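Local structure of cytosolic ACYL coenzyme A thioester hydrolase (Mus musculus, 2V1O) at the interface of chains A and B. The protein hydrolyses fatty acyl-CoAs, preferentially palmitoyl-CoA, into free fatty acids and coenzyme A through tandem hotdog domains, of which this chain is the N-terminal one. Numbering follows the deposited sequence. Chains: chain A/B, Cytosolic ACYL coenzyme A thioester hydrolase.

The interface of chains A and B. Residues chain A 35-36, 39, 45-46, 113; chain B 93-94.
B:Ile93 and B:Leu94, in the loop between strands 82-91 and 98-112, pack on the C-terminal end of helix 19-38 of chain A and the loops beside it. CB of B:Ile93 meets CB of A:Arg36 at 3.9 Å. The CG2 branch lies near CB and NE of the same arginine. The CG1 branch turns to A:Thr35, and its tip, CD1, touches the threonine methyl CG2 at 3.5 Å. With CG1 between the backbone N and the carbonyl carbon (chi1 60°), the longer branch faces A:Thr35 and CG2 faces A:Arg36. Both helix side chains cross the isoleucine at about a right angle.

B:Leu94 runs alongside A:Asn39, pointing the same way. Its CD2 lies 3.4 Å from both the amide nitrogen ND2 of A:Asn39 and A:Cys46 O, and its CD1 meets CD1 of A:Leu113 tip to tip. The A:Asn39 amide is held by its own chain. ND2 donates to A:Thr35 O and, nearly straight (173° at H), to A:Cys46 O. OD1 accepts from A:Cys46 N on a lone pair, at 3.1 Å. These bonds fix the amide's rotation beside the leucine. B:Leu94 O sits over one face of the A:Arg45 guanidinium, 3.1 Å from NH1, whose N-H points elsewhere, so the pair is not a hydrogen bond.

Two linked waters bridge backbone carbonyls of both chains. Water 1 joins A:Arg36 O to B:Ile93 O, and water 2 joins A:Asn39 O to B:Leu94 O. The patch, centred about 35 Å from active-site A:Asn12, belongs to a two-fold interface and probably helps assemble the homohexamer.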
loop_
_atom_site.group_PDB
_atom_site.type_symbol
_atom_site.label_atom_id
_atom_site.label_comp_id
_atom_site.label_asym_id
_atom_site.label_seq_id
_atom_site.Cartn_x
_atom_site.Cartn_y
_atom_site.Cartn_z
ATOM N N THR A 35 -16.374 -17.605 2.567
ATOM C CA THR A 35 -16.073 -18.158 1.236
ATOM C C THR A 35 -15.681 -19.639 1.328
ATOM O O THR A 35 -16.209 -20.464 0.584
ATOM C CB THR A 35 -14.989 -17.337 0.507
ATOM O OG1 THR A 35 -15.496 -16.020 0.240
ATOM C CG2 THR A 35 -14.583 -18.006 -0.807
ATOM N N ARG A 36 -14.777 -19.982 2.251
ATOM C CA ARG A 36 -14.378 -21.378 2.440
ATOM C C ARG A 36 -15.603 -22.248 2.726
ATOM O O ARG A 36 -15.816 -23.295 2.096
ATOM C CB ARG A 36 -13.376 -21.504 3.593
ATOM C CG ARG A 36 -12.835 -22.931 3.749
ATOM C CD ARG A 36 -12.204 -23.161 5.106
ATOM N NE ARG A 36 -10.962 -22.418 5.294
ATOM C CZ ARG A 36 -10.823 -21.345 6.076
ATOM N NH1 ARG A 36 -11.860 -20.858 6.747
ATOM N NH2 ARG A 36 -9.636 -20.752 6.179
ATOM N N ASN A 39 -18.052 -22.917 -0.248
ATOM C CA ASN A 39 -17.501 -23.863 -1.222
ATOM C C ASN A 39 -17.183 -25.256 -0.647
ATOM O O ASN A 39 -16.661 -26.131 -1.358
ATOM C CB ASN A 39 -16.248 -23.261 -1.866
ATOM C CG ASN A 39 -16.570 -22.069 -2.742
ATOM O OD1 ASN A 39 -17.092 -22.217 -3.851
ATOM N ND2 ASN A 39 -16.265 -20.880 -2.249
ATOM N N ARG A 45 -19.011 -22.776 -7.749
ATOM C CA ARG A 45 -17.929 -21.953 -7.207
ATOM C C ARG A 45 -18.424 -20.538 -6.964
ATOM O O ARG A 45 -19.102 -19.943 -7.805
ATOM C CB ARG A 45 -16.695 -21.946 -8.120
ATOM C CG ARG A 45 -16.063 -23.317 -8.350
ATOM C CD ARG A 45 -15.809 -24.084 -7.058
ATOM N NE ARG A 45 -14.852 -25.173 -7.255
ATOM C CZ ARG A 45 -14.756 -26.252 -6.481
ATOM N NH1 ARG A 45 -15.567 -26.413 -5.445
ATOM N NH2 ARG A 45 -13.845 -27.180 -6.753
ATOM N N CYS A 46 -18.099 -20.021 -5.788
ATOM C CA CYS A 46 -18.641 -18.744 -5.359
ATOM C C CYS A 46 -17.680 -17.982 -4.468
ATOM O O CYS A 46 -16.675 -18.534 -3.980
ATOM C CB CYS A 46 -19.960 -18.974 -4.623
ATOM S SG CYS A 46 -19.794 -19.955 -3.124
ATOM N N LEU A 113 -19.370 -17.191 -9.089
ATOM C CA LEU A 113 -18.307 -16.587 -9.879
ATOM C C LEU A 113 -18.666 -16.583 -11.365
ATOM O O LEU A 113 -18.318 -15.649 -12.099
ATOM C CB LEU A 113 -16.984 -17.318 -9.640
ATOM C CG LEU A 113 -16.325 -17.065 -8.284
ATOM C CD1 LEU A 113 -15.302 -18.152 -7.973
ATOM C CD2 LEU A 113 -15.676 -15.683 -8.249
ATOM N N ILE B 93 -9.468 -21.918 -0.935
ATOM C CA ILE B 93 -10.767 -21.930 -0.254
ATOM C C ILE B 93 -11.945 -22.243 -1.177
ATOM O O ILE B 93 -13.087 -22.350 -0.714
ATOM C CB ILE B 93 -11.022 -20.671 0.622
ATOM C CG1 ILE B 93 -10.978 -19.376 -0.209
ATOM C CG2 ILE B 93 -10.038 -20.639 1.802
ATOM C CD1 ILE B 93 -11.371 -18.130 0.589
ATOM N N LEU B 94 -11.682 -22.393 -2.475
ATOM C CA LEU B 94 -12.719 -22.901 -3.372
ATOM C C LEU B 94 -12.671 -24.424 -3.450
ATOM O O LEU B 94 -13.700 -25.085 -3.349
ATOM C CB LEU B 94 -12.619 -22.289 -4.775
ATOM C CG LEU B 94 -12.564 -20.767 -4.970
ATOM C CD1 LEU B 94 -12.777 -20.438 -6.450
ATOM C CD2 LEU B 94 -13.566 -20.009 -4.127
HETATM O O HOH W 1 -13.990 -24.781 0.597
HETATM O O HOH W 2 -14.264 -27.116 -1.443
#